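Local coordinates for protein aminoglycoside phosphotransferase (Mycobacterium smegmatis, PDB 6EF6) that phosphorylates (S)-1-amino-2-propanol, as the aminopropanol kinase associated with the aminoacetone utilization microcompartment, at residues 87-99 with 153-165. Numbering follows the deposited sequence.
Sequences WLAALRTDSDVTV and ITASLHEHSQRWT
The ring of His-160 is a knob that drops into a hollow on helix 78-94 formed by Trp-87, Ala-90, Leu-91 and Asp-94. CG lies anti to the backbone N (chi1 -178°), which sends the ring out toward that helix. Leu-91 packs over one ring face, with CD2 3.4 Å from His-160 CG. At the ring edge, Trp-87 NE1 donates to His-160 ND1 at 3.0 Å. The donor sits somewhat out of the imidazole plane. This bond helps fix the rotation of the imidazole and satisfies the indole N-H of a buried tryptophan.

Trp-164, just past the helix end, offers a flat surface to a small bump. The methyl of Ala-90 sits over its five-membered ring as a CH-pi contact, CB 3.8 Å from the ring centroid. The six-membered ring of Trp-164 slides beside Trp-87, nearly parallel at 15° but barely overlapping. Trp-87, His-160 and Trp-164 thus form an aromatic cluster.

Arg-163 NH1 donates to Asp-94 O at 2.9 Å, and NH2 joins it from the same face of the carbonyl plane. Val-97 wedges between Ile-153, Ser-156 and Leu-157; its CG2 is tight against Ser-156 CB at 3.4 Å. Ser-95 OG accepts from Val-97 N in an ST turn. Asp-96 forms a salt bridge to Arg-292.

The axes of segments 87-94 and 153-163 pass 11.0 Å apart, their directions 107° from each other. The contact probably joins the N-lobe helix to the first long C-lobe helix of a kinase-like fold. Strand 227-228 touches both tryptophans through Leu-227, strand 248-250 backs Val-97 and Ile-153, and helix 278-290 meets Thr-154 and Ala-155.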
ATOM      1  N   TRP A  87      -0.206 -12.593  -9.002  1.00 19.78           N
ATOM      2  CA  TRP A  87      -1.517 -12.100  -8.613  1.00 19.34           C
ATOM      3  C   TRP A  87      -2.053 -11.119  -9.647  1.00 21.29           C
ATOM      4  O   TRP A  87      -3.249 -11.161  -9.993  1.00 20.80           O
ATOM      5  CB  TRP A  87      -1.481 -11.469  -7.225  1.00 18.59           C
ATOM      6  CG  TRP A  87      -2.835 -11.233  -6.621  1.00 18.09           C
ATOM      7  CD1 TRP A  87      -4.000 -11.831  -6.970  1.00 18.56           C
ATOM      8  CD2 TRP A  87      -3.183 -10.324  -5.554  1.00 16.21           C
ATOM      9  NE1 TRP A  87      -5.039 -11.362  -6.214  1.00 18.02           N
ATOM     10  CE2 TRP A  87      -4.577 -10.414  -5.338  1.00 16.68           C
ATOM     11  CE3 TRP A  87      -2.455  -9.425  -4.795  1.00 17.05           C
ATOM     12  CZ2 TRP A  87      -5.238  -9.709  -4.360  1.00 16.82           C
ATOM     13  CZ3 TRP A  87      -3.116  -8.686  -3.839  1.00 17.36           C
ATOM     14  CH2 TRP A  87      -4.505  -8.809  -3.631  1.00 15.84           C
ATOM     15  N   LEU A  88      -1.199 -10.212 -10.144  1.00 20.55           N
ATOM     16  CA  LEU A  88      -1.677  -9.283 -11.162  1.00 22.72           C
ATOM     17  C   LEU A  88      -2.219 -10.028 -12.363  1.00 22.11           C
ATOM     18  O   LEU A  88      -3.265  -9.654 -12.909  1.00 23.35           O
ATOM     19  CB  LEU A  88      -0.572  -8.316 -11.624  1.00 21.67           C
ATOM     20  CG  LEU A  88       0.067  -7.412 -10.605  1.00 21.35           C
ATOM     21  CD1 LEU A  88       1.102  -6.492 -11.273  1.00 23.53           C
ATOM     22  CD2 LEU A  88      -0.973  -6.601  -9.854  1.00 22.76           C
ATOM     23  N   ALA A  89      -1.537 -11.088 -12.779  1.00 22.15           N
ATOM     24  CA  ALA A  89      -1.989 -11.832 -13.950  1.00 24.07           C
ATOM     25  C   ALA A  89      -3.355 -12.466 -13.714  1.00 23.95           C
ATOM     26  O   ALA A  89      -4.197 -12.505 -14.623  1.00 26.57           O
ATOM     27  CB  ALA A  89      -0.948 -12.892 -14.313  1.00 26.00           C
ATOM     28  N   ALA A  90      -3.590 -12.975 -12.505  1.00 22.87           N
ATOM     29  CA  ALA A  90      -4.889 -13.563 -12.169  1.00 23.70           C
ATOM     30  C   ALA A  90      -5.966 -12.494 -12.072  1.00 24.34           C
ATOM     31  O   ALA A  90      -7.086 -12.693 -12.547  1.00 24.53           O
ATOM     32  CB  ALA A  90      -4.770 -14.333 -10.865  1.00 26.59           C
ATOM     33  N   LEU A  91      -5.638 -11.340 -11.490  1.00 23.05           N
ATOM     34  CA  LEU A  91      -6.612 -10.247 -11.416  1.00 23.56           C
ATOM     35  C   LEU A  91      -6.984  -9.765 -12.815  1.00 23.99           C
ATOM     36  O   LEU A  91      -8.151  -9.462 -13.081  1.00 27.57           O
ATOM     37  CB  LEU A  91      -6.063  -9.090 -10.564  1.00 19.44           C
ATOM     38  CG  LEU A  91      -5.986  -9.413  -9.079  1.00 19.35           C
ATOM     39  CD1 LEU A  91      -5.070  -8.378  -8.417  1.00 20.20           C
ATOM     40  CD2 LEU A  91      -7.343  -9.445  -8.403  1.00 22.59           C
ATOM     41  N   ARG A  92      -6.020  -9.722 -13.736  1.00 24.65           N
ATOM     42  CA  ARG A  92      -6.318  -9.249 -15.088  1.00 30.71           C
ATOM     43  C   ARG A  92      -7.372 -10.112 -15.763  1.00 33.04           C
ATOM     44  O   ARG A  92      -8.305  -9.600 -16.389  1.00 39.84           O
ATOM     45  CB  ARG A  92      -5.048  -9.226 -15.953  1.00 34.40           C
ATOM     46  CG  ARG A  92      -4.305  -7.918 -15.888  1.00 44.16           C
ATOM     47  CD  ARG A  92      -3.410  -7.702 -17.115  1.00 53.38           C
ATOM     48  NE  ARG A  92      -2.493  -8.816 -17.322  1.00 65.70           N
ATOM     49  CZ  ARG A  92      -1.432  -9.058 -16.559  1.00 73.92           C
ATOM     50  NH1 ARG A  92      -1.148  -8.266 -15.522  1.00 64.43           N
ATOM     51  NH2 ARG A  92      -0.656 -10.101 -16.824  1.00 76.47           N
ATOM     52  N   THR A  93      -7.239 -11.424 -15.650  1.00 33.39           N
ATOM     53  CA  THR A  93      -8.113 -12.315 -16.392  1.00 42.40           C
ATOM     54  C   THR A  93      -9.371 -12.713 -15.633  1.00 37.64           C
ATOM     55  O   THR A  93     -10.361 -13.099 -16.279  1.00 38.49           O
ATOM     56  CB  THR A  93      -7.337 -13.574 -16.766  1.00 42.16           C
ATOM     57  OG1 THR A  93      -6.931 -14.250 -15.580  1.00 41.46           O
ATOM     58  CG2 THR A  93      -6.124 -13.230 -17.593  1.00 48.92           C
ATOM     59  N   ASP A  94      -9.369 -12.652 -14.298  1.00 29.85           N
ATOM     60  CA  ASP A  94     -10.431 -13.261 -13.501  1.00 32.42           C
ATOM     61  C   ASP A  94     -11.113 -12.302 -12.537  1.00 28.72           C
ATOM     62  O   ASP A  94     -11.952 -12.743 -11.738  1.00 34.93           O
ATOM     63  CB  ASP A  94      -9.884 -14.438 -12.692  1.00 46.20           C
ATOM     64  CG  ASP A  94      -9.705 -15.680 -13.525  1.00 64.69           C
ATOM     65  OD1 ASP A  94     -10.635 -16.036 -14.282  1.00 70.71           O
ATOM     66  OD2 ASP A  94      -8.624 -16.292 -13.423  1.00 67.30           O
ATOM     67  N   SER A  95     -10.834 -11.011 -12.590  1.00 25.14           N
ATOM     68  CA  SER A  95     -11.553 -10.096 -11.731  1.00 26.57           C
ATOM     69  C   SER A  95     -11.932  -8.830 -12.490  1.00 25.93           C
ATOM     70  O   SER A  95     -11.372  -8.530 -13.542  1.00 30.68           O
ATOM     71  CB  SER A  95     -10.660  -9.721 -10.547  1.00 32.07           C
ATOM     72  OG  SER A  95      -9.896  -8.603 -10.878  1.00 33.40           O
ATOM     73  N   ASP A  96     -12.870  -8.070 -11.940  1.00 29.37           N
ATOM     74  CA  ASP A  96     -13.268  -6.838 -12.602  1.00 35.16           C
ATOM     75  C   ASP A  96     -12.426  -5.657 -12.176  1.00 32.35           C
ATOM     76  O   ASP A  96     -12.718  -4.525 -12.572  1.00 35.72           O
ATOM     77  CB  ASP A  96     -14.751  -6.547 -12.373  1.00 43.68           C
ATOM     78  CG  ASP A  96     -15.058  -6.243 -10.950  1.00 52.15           C
ATOM     79  OD1 ASP A  96     -14.546  -6.965 -10.072  1.00 55.62           O
ATOM     80  OD2 ASP A  96     -15.815  -5.278 -10.705  1.00 60.59           O
ATOM     81  N   VAL A  97     -11.381  -5.901 -11.394  1.00 24.45           N
ATOM     82  CA  VAL A  97     -10.429  -4.848 -11.033  1.00 23.30           C
ATOM     83  C   VAL A  97      -9.445  -4.678 -12.178  1.00 23.20           C
ATOM     84  O   VAL A  97      -8.879  -5.665 -12.664  1.00 25.16           O
ATOM     85  CB  VAL A  97      -9.674  -5.220  -9.748  1.00 20.94           C
ATOM     86  CG1 VAL A  97      -8.711  -4.115  -9.331  1.00 21.61           C
ATOM     87  CG2 VAL A  97     -10.657  -5.462  -8.622  1.00 28.75           C
ATOM     88  N   THR A  98      -9.215  -3.430 -12.580  1.00 21.97           N
ATOM     89  CA  THR A  98      -8.194  -3.108 -13.573  1.00 22.30           C
ATOM     90  C   THR A  98      -6.851  -2.953 -12.857  1.00 19.86           C
ATOM     91  O   THR A  98      -6.741  -2.190 -11.895  1.00 19.31           O
ATOM     92  CB  THR A  98      -8.566  -1.813 -14.273  1.00 28.43           C
ATOM     93  OG1 THR A  98      -9.889  -1.944 -14.837  1.00 34.70           O
ATOM     94  CG2 THR A  98      -7.566  -1.490 -15.335  1.00 26.62           C
ATOM     95  N   VAL A  99      -5.828  -3.660 -13.345  1.00 20.37           N
ATOM     96  CA  VAL A  99      -4.491  -3.653 -12.751  1.00 19.24           C
ATOM     97  C   VAL A  99      -3.430  -3.450 -13.831  1.00 21.78           C
ATOM     98  O   VAL A  99      -3.755  -3.540 -15.012  1.00 24.88           O
ATOM     99  CB  VAL A  99      -4.228  -4.945 -11.947  1.00 23.89           C
ATOM    100  CG1 VAL A  99      -5.247  -5.129 -10.843  1.00 22.27           C
ATOM    101  CG2 VAL A  99      -4.221  -6.182 -12.829  1.00 26.04           C
ATOM    102  N   ILE A 153     -13.696  -1.215  -4.866  1.00 14.55           N
ATOM    103  CA  ILE A 153     -12.563  -1.898  -5.515  1.00 15.21           C
ATOM    104  C   ILE A 153     -11.817  -2.790  -4.519  1.00 15.18           C
ATOM    105  O   ILE A 153     -11.433  -3.941  -4.852  1.00 15.58           O
ATOM    106  CB  ILE A 153     -11.660  -0.867  -6.205  1.00 17.27           C
ATOM    107  CG1 ILE A 153     -12.420  -0.261  -7.384  1.00 19.86           C
ATOM    108  CG2 ILE A 153     -10.283  -1.514  -6.633  1.00 22.84           C
ATOM    109  CD1 ILE A 153     -11.753   0.958  -8.018  1.00 22.37           C
ATOM    110  N   THR A 154     -11.695  -2.335  -3.275  1.00 14.51           N
ATOM    111  CA  THR A 154     -11.071  -3.170  -2.249  1.00 14.90           C
ATOM    112  C   THR A 154     -11.852  -4.464  -2.055  1.00 14.87           C
ATOM    113  O   THR A 154     -11.268  -5.562  -1.968  1.00 15.07           O
ATOM    114  CB  THR A 154     -10.967  -2.393  -0.935  1.00 14.56           C
ATOM    115  OG1 THR A 154     -10.194  -1.210  -1.105  1.00 14.73           O
ATOM    116  CG2 THR A 154     -10.279  -3.278   0.127  1.00 15.69           C
ATOM    117  N   ALA A 155     -13.192  -4.392  -1.976  1.00 13.85           N
ATOM    118  CA  ALA A 155     -14.009  -5.589  -1.853  1.00 14.41           C
ATOM    119  C   ALA A 155     -13.755  -6.538  -3.007  1.00 16.10           C
ATOM    120  O   ALA A 155     -13.723  -7.754  -2.825  1.00 16.65           O
ATOM    121  CB  ALA A 155     -15.482  -5.200  -1.781  1.00 15.10           C
ATOM    122  N   SER A 156     -13.620  -6.019  -4.215  1.00 16.23           N
ATOM    123  CA  SER A 156     -13.342  -6.901  -5.344  1.00 17.89           C
ATOM    124  C   SER A 156     -11.982  -7.574  -5.217  1.00 17.78           C
ATOM    125  O   SER A 156     -11.836  -8.732  -5.628  1.00 18.75           O
ATOM    126  CB  SER A 156     -13.363  -6.106  -6.634  1.00 21.27           C
ATOM    127  OG  SER A 156     -14.682  -5.647  -6.872  1.00 33.85           O
ATOM    128  N   LEU A 157     -10.972  -6.866  -4.699  1.00 16.89           N
ATOM    129  CA  LEU A 157      -9.673  -7.498  -4.451  1.00 16.59           C
ATOM    130  C   LEU A 157      -9.783  -8.567  -3.387  1.00 15.79           C
ATOM    131  O   LEU A 157      -9.150  -9.627  -3.504  1.00 16.98           O
ATOM    132  CB  LEU A 157      -8.649  -6.439  -4.035  1.00 15.36           C
ATOM    133  CG  LEU A 157      -8.166  -5.535  -5.170  1.00 15.78           C
ATOM    134  CD1 LEU A 157      -7.381  -4.356  -4.620  1.00 16.36           C
ATOM    135  CD2 LEU A 157      -7.304  -6.306  -6.185  1.00 22.18           C
ATOM    136  N   HIS A 158     -10.558  -8.341  -2.342  1.00 15.09           N
ATOM    137  CA  HIS A 158     -10.744  -9.343  -1.326  1.00 15.99           C
ATOM    138  C   HIS A 158     -11.467 -10.560  -1.882  1.00 16.69           C
ATOM    139  O   HIS A 158     -11.125 -11.714  -1.559  1.00 17.44           O
ATOM    140  CB  HIS A 158     -11.516  -8.767  -0.160  1.00 15.67           C
ATOM    141  CG  HIS A 158     -10.759  -7.740   0.591  1.00 14.65           C
ATOM    142  ND1 HIS A 158     -11.320  -7.056   1.643  1.00 15.29           N
ATOM    143  CD2 HIS A 158      -9.475  -7.335   0.510  1.00 14.41           C
ATOM    144  CE1 HIS A 158     -10.433  -6.230   2.151  1.00 14.67           C
ATOM    145  NE2 HIS A 158      -9.298  -6.363   1.486  1.00 15.21           N
ATOM    146  N   GLU A 159     -12.506 -10.349  -2.682  1.00 16.66           N
ATOM    147  CA  GLU A 159     -13.237 -11.470  -3.253  1.00 17.53           C
ATOM    148  C   GLU A 159     -12.315 -12.319  -4.110  1.00 17.59           C
ATOM    149  O   GLU A 159     -12.371 -13.561  -4.053  1.00 18.78           O
ATOM    150  CB  GLU A 159     -14.384 -10.911  -4.082  1.00 20.62           C
ATOM    151  CG  GLU A 159     -15.283 -11.984  -4.738  1.00 45.55           C
ATOM    152  CD  GLU A 159     -16.159 -11.414  -5.838  1.00 64.31           C
ATOM    153  OE1 GLU A 159     -17.336 -11.089  -5.566  1.00 69.82           O
ATOM    154  OE2 GLU A 159     -15.662 -11.274  -6.975  1.00 68.34           O
ATOM    155  N   HIS A 160     -11.492 -11.696  -4.963  1.00 18.79           N
ATOM    156  CA  HIS A 160     -10.550 -12.468  -5.766  1.00 19.96           C
ATOM    157  C   HIS A 160      -9.581 -13.242  -4.888  1.00 19.49           C
ATOM    158  O   HIS A 160      -9.350 -14.446  -5.082  1.00 19.49           O
ATOM    159  CB  HIS A 160      -9.783 -11.606  -6.752  1.00 19.56           C
ATOM    160  CG  HIS A 160      -8.877 -12.424  -7.594  1.00 20.02           C
ATOM    161  ND1 HIS A 160      -7.563 -12.678  -7.268  1.00 20.57           N
ATOM    162  CD2 HIS A 160      -9.151 -13.202  -8.669  1.00 21.01           C
ATOM    163  CE1 HIS A 160      -7.043 -13.508  -8.152  1.00 19.05           C
ATOM    164  NE2 HIS A 160      -7.996 -13.869  -9.003  1.00 22.80           N
ATOM    165  N   SER A 161      -8.992 -12.571  -3.910  1.00 19.35           N
ATOM    166  CA  SER A 161      -8.020 -13.218  -3.034  1.00 18.73           C
ATOM    167  C   SER A 161      -8.623 -14.437  -2.329  1.00 21.32           C
ATOM    168  O   SER A 161      -7.951 -15.470  -2.170  1.00 21.52           O
ATOM    169  CB  SER A 161      -7.503 -12.176  -2.017  1.00 19.89           C
ATOM    170  OG  SER A 161      -6.829 -12.795  -0.915  1.00 25.41           O
ATOM    171  N   GLN A 162      -9.866 -14.320  -1.873  1.00 19.11           N
ATOM    172  CA  GLN A 162     -10.524 -15.418  -1.168  1.00 22.02           C
ATOM    173  C   GLN A 162     -10.777 -16.624  -2.045  1.00 25.24           C
ATOM    174  O   GLN A 162     -10.873 -17.746  -1.526  1.00 30.09           O
ATOM    175  CB  GLN A 162     -11.860 -14.949  -0.627  1.00 24.48           C
ATOM    176  CG  GLN A 162     -11.678 -14.011   0.548  1.00 37.84           C
ATOM    177  CD  GLN A 162     -12.738 -14.163   1.595  1.00 53.79           C
ATOM    178  OE1 GLN A 162     -13.826 -13.594   1.486  1.00 58.43           O
ATOM    179  NE2 GLN A 162     -12.432 -14.940   2.624  1.00 53.67           N
ATOM    180  N   ARG A 163     -10.930 -16.448  -3.353  1.00 18.66           N
ATOM    181  CA  ARG A 163     -11.230 -17.608  -4.181  1.00 22.02           C
ATOM    182  C   ARG A 163     -10.041 -18.096  -4.993  1.00 22.25           C
ATOM    183  O   ARG A 163     -10.087 -19.209  -5.521  1.00 25.60           O
ATOM    184  CB  ARG A 163     -12.410 -17.276  -5.081  1.00 31.11           C
ATOM    185  CG  ARG A 163     -12.140 -16.322  -6.190  1.00 39.05           C
ATOM    186  CD  ARG A 163     -13.413 -16.056  -7.018  1.00 51.29           C
ATOM    187  NE  ARG A 163     -13.446 -14.684  -7.533  1.00 69.16           N
ATOM    188  CZ  ARG A 163     -12.961 -14.289  -8.711  1.00 66.80           C
ATOM    189  NH1 ARG A 163     -13.044 -13.003  -9.045  1.00 66.46           N
ATOM    190  NH2 ARG A 163     -12.399 -15.159  -9.550  1.00 52.60           N
ATOM    191  N   TRP A 164      -8.954 -17.341  -5.025  1.00 24.18           N
ATOM    192  CA  TRP A 164      -7.845 -17.647  -5.923  1.00 20.21           C
ATOM    193  C   TRP A 164      -7.016 -18.757  -5.324  1.00 24.06           C
ATOM    194  O   TRP A 164      -6.486 -18.624  -4.215  1.00 25.92           O
ATOM    195  CB  TRP A 164      -6.972 -16.403  -6.120  1.00 22.53           C
ATOM    196  CG  TRP A 164      -5.807 -16.578  -7.087  1.00 24.14           C
ATOM    197  CD1 TRP A 164      -5.823 -17.261  -8.292  1.00 26.86           C
ATOM    198  CD2 TRP A 164      -4.488 -16.068  -6.936  1.00 21.29           C
ATOM    199  NE1 TRP A 164      -4.588 -17.201  -8.887  1.00 26.41           N
ATOM    200  CE2 TRP A 164      -3.757 -16.461  -8.082  1.00 21.59           C
ATOM    201  CE3 TRP A 164      -3.845 -15.306  -5.942  1.00 21.78           C
ATOM    202  CZ2 TRP A 164      -2.425 -16.129  -8.246  1.00 23.53           C
ATOM    203  CZ3 TRP A 164      -2.528 -14.977  -6.115  1.00 21.48           C
ATOM    204  CH2 TRP A 164      -1.840 -15.374  -7.263  1.00 23.05           C
ATOM    205  N   THR A 165      -6.842 -19.823  -6.091  1.00 24.40           N
ATOM    206  CA  THR A 165      -5.902 -20.855  -5.716  1.00 25.60           C
ATOM    207  C   THR A 165      -4.511 -20.419  -6.167  1.00 27.73           C
ATOM    208  O   THR A 165      -4.258 -20.272  -7.367  1.00 28.17           O
ATOM    209  CB  THR A 165      -6.325 -22.181  -6.341  1.00 28.62           C
ATOM    210  OG1 THR A 165      -7.606 -22.532  -5.798  1.00 31.56           O
ATOM    211  CG2 THR A 165      -5.304 -23.280  -6.050  1.00 33.19           C
TER